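Local atomic coordinates of cytosine deaminase (Klebsiella pneumoniae, PDB entry 4R85), a protein that probably catalyses the hydrolytic deamination of 5-methylcytosine, and probably of cytosine, at an iron(II) site of the amidohydrolase type. Residues 265-270 and 299-304; 50-55 and 346-351. All coordinates share one frame; numbering follows the deposited sequence.

Read from the N terminus, the chain first lays down residues 50-55, on the strand that heads toward the iron ligands His56 and His58. It then runs through most of the barrel before 346-351 returns to this strand, so interaction 2 closes a loop of 290 residues. Interaction 1 falls within that loop and closes a much shorter one, in which 28 residues, partly helical, separate 265-270 from 299-304. The two contacts meet at Asn351, whose O accepts from Asn302 ND2 and whose ND2 donates to Val303 O. Together they link the first barrel strand, 47-57, to the eighth, 303-305, through the start of helix 350-355.

Interaction 1: 265-270 and 299-304; sequences INFISC and AGINVC
Three backbone bonds join Phe267 and Ser269 to Asn302 and Cys304. Phe267 N donates to Asn302 O at 3.0 Å, Cys304 N returns the bond to Phe267 O, and Ser269 N closes the series on Cys304 O at 2.8 Å in a nearly straight bond (173°). This is parallel pairing, with Val303 flanked by the two bonds of Phe267. A weaker CA-H...O contact from Val303 CA also reaches Phe267 O.

On the N-terminal side of these bonds, the pairing passes to side chains and water. Asn302 CG stands anti to its backbone N (chi1 -168°), and ND2 gives one hydrogen to Asn266 OD1 at 2.9 Å. The two amide planes are almost perpendicular (87°), and the donor lies out of the Asn266 carbonyl plane. Asn302 ND2 also donates to Asn351 O at the start of helix 350-355. A separate water accepts from Asn302 N and donates to Ile265 O, bridging the two backbones at this end of the contact.

Apolar groups flank the bonds. Ile301 CG2 presses obliquely on the Phe267 ring, 3.5 Å from CD2, while Val303 CG2 lies against Phe267 CB on the same sheet face. On the Phe267 side, helix 220-231 packs on Phe267 and Ile265. Ile268 and Cys304 share the other face, with Cys304 SG 3.6 Å from Ile268 CG1. The side chain of Ile268 is about 8 Å from the bound iron(II) ion.

All the touching residues are buried, and both hydrogens of Asn302 ND2 have partners. Gripped by a strand side chain and a helix carbonyl, Asn302 therefore ties the seventh and eighth barrel strands to helix 350-355.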
loop_
_atom_site.group_PDB
_atom_site.type_symbol
_atom_site.label_atom_id
_atom_site.label_comp_id
_atom_site.label_asym_id
_atom_site.label_seq_id
_atom_site.Cartn_x
_atom_site.Cartn_y
_atom_site.Cartn_z
ATOM N N ILE A 265 -14.444 18.671 -16.247
ATOM C CA ILE A 265 -14.844 17.851 -15.095
ATOM C C ILE A 265 -13.658 17.291 -14.309
ATOM O O ILE A 265 -12.530 17.249 -14.811
ATOM C CB ILE A 265 -15.798 16.690 -15.479
ATOM C CG1 ILE A 265 -15.058 15.574 -16.227
ATOM C CG2 ILE A 265 -16.998 17.211 -16.261
ATOM C CD1 ILE A 265 -15.920 14.331 -16.478
ATOM N N ASN A 266 -13.930 16.870 -13.073
ATOM C CA ASN A 266 -12.915 16.298 -12.194
ATOM C C ASN A 266 -13.015 14.783 -12.183
ATOM O O ASN A 266 -14.043 14.225 -12.553
ATOM C CB ASN A 266 -13.090 16.810 -10.755
ATOM C CG ASN A 266 -13.057 18.325 -10.658
ATOM O OD1 ASN A 266 -11.989 18.931 -10.627
ATOM N ND2 ASN A 266 -14.229 18.939 -10.597
ATOM N N PHE A 267 -11.941 14.130 -11.750
ATOM C CA PHE A 267 -11.893 12.678 -11.653
ATOM C C PHE A 267 -11.447 12.237 -10.269
ATOM O O PHE A 267 -10.538 12.816 -9.683
ATOM C CB PHE A 267 -10.946 12.103 -12.713
ATOM C CG PHE A 267 -11.480 12.210 -14.107
ATOM C CD1 PHE A 267 -12.015 11.102 -14.739
ATOM C CD2 PHE A 267 -11.483 13.431 -14.774
ATOM C CE1 PHE A 267 -12.518 11.199 -16.022
ATOM C CE2 PHE A 267 -12.006 13.540 -16.045
ATOM C CZ PHE A 267 -12.510 12.421 -16.676
ATOM N N ILE A 268 -12.092 11.203 -9.739
ATOM C CA ILE A 268 -11.624 10.606 -8.499
ATOM C C ILE A 268 -11.286 9.137 -8.744
ATOM O O ILE A 268 -12.056 8.411 -9.371
ATOM C CB ILE A 268 -12.662 10.751 -7.368
ATOM C CG1 ILE A 268 -12.836 12.237 -6.994
ATOM C CG2 ILE A 268 -12.240 9.935 -6.144
ATOM C CD1 ILE A 268 -13.968 12.479 -6.003
ATOM N N SER A 269 -10.115 8.718 -8.278
ATOM C CA SER A 269 -9.702 7.320 -8.382
ATOM C C SER A 269 -9.570 6.742 -6.982
ATOM O O SER A 269 -9.070 7.417 -6.081
ATOM C CB SER A 269 -8.354 7.223 -9.089
ATOM O OG SER A 269 -7.831 5.907 -8.990
ATOM N N CYS A 270 -10.005 5.493 -6.808
ATOM C CA CYS A 270 -9.912 4.805 -5.524
ATOM C C CYS A 270 -9.060 3.549 -5.698
ATOM O O CYS A 270 -9.591 2.439 -5.824
ATOM C CB CYS A 270 -11.300 4.416 -5.009
ATOM S SG CYS A 270 -12.432 5.820 -4.819
ATOM N N ALA A 299 -2.437 15.558 -18.890
ATOM C CA ALA A 299 -3.296 16.282 -19.821
ATOM C C ALA A 299 -3.849 17.571 -19.205
ATOM O O ALA A 299 -4.550 18.327 -19.871
ATOM C CB ALA A 299 -4.449 15.383 -20.289
ATOM N N GLY A 300 -3.537 17.817 -17.937
ATOM C CA GLY A 300 -4.013 19.015 -17.262
ATOM C C GLY A 300 -5.412 18.855 -16.678
ATOM O O GLY A 300 -6.095 19.831 -16.391
ATOM N N ILE A 301 -5.840 17.613 -16.504
ATOM C CA ILE A 301 -7.182 17.318 -16.004
ATOM C C ILE A 301 -7.045 17.028 -14.514
ATOM O O ILE A 301 -6.125 16.331 -14.100
ATOM C CB ILE A 301 -7.774 16.128 -16.775
ATOM C CG1 ILE A 301 -8.062 16.545 -18.227
ATOM C CG2 ILE A 301 -9.036 15.563 -16.093
ATOM C CD1 ILE A 301 -8.338 15.374 -19.153
ATOM N N ASN A 302 -7.927 17.602 -13.703
ATOM C CA ASN A 302 -7.839 17.418 -12.258
ATOM C C ASN A 302 -8.246 16.011 -11.835
ATOM O O ASN A 302 -9.368 15.588 -12.098
ATOM C CB ASN A 302 -8.725 18.419 -11.534
ATOM C CG ASN A 302 -8.452 18.451 -10.046
ATOM O OD1 ASN A 302 -7.306 18.591 -9.624
ATOM N ND2 ASN A 302 -9.496 18.301 -9.244
ATOM N N VAL A 303 -7.342 15.305 -11.161
ATOM C CA VAL A 303 -7.634 13.950 -10.672
ATOM C C VAL A 303 -7.122 13.826 -9.232
ATOM O O VAL A 303 -6.167 14.502 -8.843
ATOM C CB VAL A 303 -7.016 12.864 -11.610
ATOM C CG1 VAL A 303 -5.498 13.015 -11.692
ATOM C CG2 VAL A 303 -7.402 11.441 -11.180
ATOM N N CYS A 304 -7.778 13.006 -8.421
ATOM C CA CYS A 304 -7.327 12.819 -7.049
ATOM C C CYS A 304 -7.642 11.413 -6.543
ATOM O O CYS A 304 -8.295 10.645 -7.240
ATOM C CB CYS A 304 -7.941 13.887 -6.145
ATOM S SG CYS A 304 -9.737 13.799 -6.068
HETATM O O HOH W 1 -10.014 19.102 -14.660
#

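Interaction 2: 50-55 and 346-351; sequences PPFVEP and DFVTDN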
loop_
_atom_site.group_PDB
_atom_site.type_symbol
_atom_site.label_atom_id
_atom_site.label_comp_id
_atom_site.label_asym_id
_atom_site.label_seq_id
_atom_site.Cartn_x
_atom_site.Cartn_y
_atom_site.Cartn_z
ATOM N N PRO A 50 -2.477 22.352 4.100
ATOM C CA PRO A 50 -3.919 22.364 4.351
ATOM C C PRO A 50 -4.390 20.926 4.645
ATOM O O PRO A 50 -3.659 19.970 4.358
ATOM C CB PRO A 50 -4.490 22.895 3.031
ATOM C CG PRO A 50 -3.449 22.538 1.995
ATOM C CD PRO A 50 -2.150 22.749 2.717
ATOM N N PRO A 51 -5.583 20.766 5.240
ATOM C CA PRO A 51 -5.995 19.428 5.695
ATOM C C PRO A 51 -6.116 18.420 4.563
ATOM O O PRO A 51 -6.325 18.787 3.402
ATOM C CB PRO A 51 -7.380 19.673 6.310
ATOM C CG PRO A 51 -7.420 21.160 6.600
ATOM C CD PRO A 51 -6.594 21.797 5.539
ATOM N N PHE A 52 -5.976 17.144 4.893
ATOM C CA PHE A 52 -6.240 16.119 3.898
ATOM C C PHE A 52 -7.731 16.130 3.563
ATOM O O PHE A 52 -8.557 16.565 4.373
ATOM C CB PHE A 52 -5.809 14.742 4.399
ATOM C CG PHE A 52 -4.315 14.552 4.442
ATOM C CD1 PHE A 52 -3.670 14.299 5.638
ATOM C CD2 PHE A 52 -3.559 14.622 3.279
ATOM C CE1 PHE A 52 -2.293 14.119 5.681
ATOM C CE2 PHE A 52 -2.188 14.444 3.313
ATOM C CZ PHE A 52 -1.552 14.194 4.519
ATOM N N VAL A 53 -8.062 15.657 2.365
ATOM C CA VAL A 53 -9.442 15.584 1.914
ATOM C C VAL A 53 -9.790 14.130 1.610
ATOM O O VAL A 53 -8.978 13.392 1.059
ATOM C CB VAL A 53 -9.641 16.438 0.639
ATOM C CG1 VAL A 53 -11.086 16.380 0.159
ATOM C CG2 VAL A 53 -9.197 17.876 0.874
ATOM N N GLU A 54 -10.987 13.712 2.006
ATOM C CA GLU A 54 -11.514 12.419 1.603
ATOM C C GLU A 54 -12.695 12.700 0.695
ATOM O O GLU A 54 -13.817 12.851 1.168
ATOM C CB GLU A 54 -11.971 11.613 2.817
ATOM C CG GLU A 54 -12.612 10.277 2.432
ATOM C CD GLU A 54 -11.857 9.585 1.298
ATOM O OE1 GLU A 54 -10.826 8.936 1.580
ATOM O OE2 GLU A 54 -12.285 9.699 0.124
ATOM N N PRO A 55 -12.445 12.787 -0.616
ATOM C CA PRO A 55 -13.474 13.262 -1.543
ATOM C C PRO A 55 -14.454 12.179 -1.973
ATOM O O PRO A 55 -15.343 12.479 -2.769
ATOM C CB PRO A 55 -12.657 13.717 -2.759
ATOM C CG PRO A 55 -11.467 12.790 -2.750
ATOM C CD PRO A 55 -11.159 12.534 -1.288
ATOM N N ASP A 346 -0.441 16.725 -3.965
ATOM C CA ASP A 346 -1.533 17.304 -4.759
ATOM C C ASP A 346 -2.770 16.397 -4.799
ATOM O O ASP A 346 -3.907 16.873 -4.758
ATOM C CB ASP A 346 -1.110 17.516 -6.216
ATOM C CG ASP A 346 -0.137 18.672 -6.409
ATOM O OD1 ASP A 346 0.106 19.464 -5.468
ATOM O OD2 ASP A 346 0.371 18.789 -7.546
ATOM N N PHE A 347 -2.543 15.094 -4.914
ATOM C CA PHE A 347 -3.629 14.145 -5.174
ATOM C C PHE A 347 -4.514 13.851 -3.972
ATOM O O PHE A 347 -5.566 13.218 -4.115
ATOM C CB PHE A 347 -3.072 12.849 -5.776
ATOM C CG PHE A 347 -2.336 13.073 -7.067
ATOM C CD1 PHE A 347 -3.028 13.445 -8.212
ATOM C CD2 PHE A 347 -0.957 12.955 -7.129
ATOM C CE1 PHE A 347 -2.359 13.681 -9.406
ATOM C CE2 PHE A 347 -0.282 13.190 -8.315
ATOM C CZ PHE A 347 -0.982 13.551 -9.455
ATOM N N VAL A 348 -4.095 14.312 -2.794
ATOM C CA VAL A 348 -4.883 14.106 -1.581
ATOM C C VAL A 348 -5.115 15.402 -0.810
ATOM O O VAL A 348 -5.618 15.380 0.313
ATOM C CB VAL A 348 -4.246 13.068 -0.664
ATOM C CG1 VAL A 348 -4.184 11.711 -1.382
ATOM C CG2 VAL A 348 -2.866 13.528 -0.234
ATOM N N THR A 349 -4.736 16.525 -1.413
ATOM C CA THR A 349 -5.031 17.837 -0.850
ATOM C C THR A 349 -5.655 18.769 -1.901
ATOM O O THR A 349 -6.877 18.782 -2.086
ATOM C CB THR A 349 -3.768 18.514 -0.187
ATOM O OG1 THR A 349 -2.716 18.657 -1.151
ATOM C CG2 THR A 349 -3.276 17.700 1.018
ATOM N N ASP A 350 -4.815 19.546 -2.579
ATOM C CA ASP A 350 -5.266 20.544 -3.556
ATOM C C ASP A 350 -6.255 20.036 -4.598
ATOM O O ASP A 350 -7.276 20.680 -4.845
ATOM C CB ASP A 350 -4.072 21.169 -4.299
ATOM C CG ASP A 350 -3.099 21.876 -3.371
ATOM O OD1 ASP A 350 -3.437 22.109 -2.188
ATOM O OD2 ASP A 350 -1.990 22.215 -3.839
ATOM N N ASN A 351 -5.947 18.904 -5.233
ATOM C CA ASN A 351 -6.780 18.429 -6.330
ATOM C C ASN A 351 -8.134 17.971 -5.803
ATOM O O ASN A 351 -9.169 18.164 -6.439
ATOM C CB ASN A 351 -6.104 17.271 -7.054
ATOM C CG ASN A 351 -4.859 17.696 -7.804
ATOM O OD1 ASN A 351 -4.382 18.824 -7.657
ATOM N ND2 ASN A 351 -4.329 16.793 -8.625
#
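Val53 N donates to Val348 O at 3.2 Å, with an N-H...O angle of 160° and the donor tilted 26° from the carbonyl plane. The same oxygen lies in the plane of the Phe52 ring at its edge, 3.7 Å from CD2, and so faces both an amide and an aromatic rim. Phe52 and Val348 run side by side, pointing the same way, with Val348 CG2 3.7 Å from Phe52 CE2. Thr349 CG2 approaches the ring obliquely, 3.8 Å from CD2, and also nears Pro51 O, while Val53 CG2 packs on Thr349 O.

Thr349 OG1 lies between the backbone N and carbonyl carbon (chi1 58°) and bonds to Leu345 O, leaving the methyl to meet the strand. Thr349 occupies the N-cap position of helix 350-355, but its side chain makes no capping bond. Further out, Ile322 of helix 322-332 touches both Phe52 and Val348, and Phe52 pairs through its backbone with Gly110 and Gln112, at the start of the neighbouring strand 111-119.

The contact thus packs the turn leading into helix 350-355 against the first strand, where a TIM-like amidohydrolase barrel closes and the chain continues to the metal ligands His56 and His58.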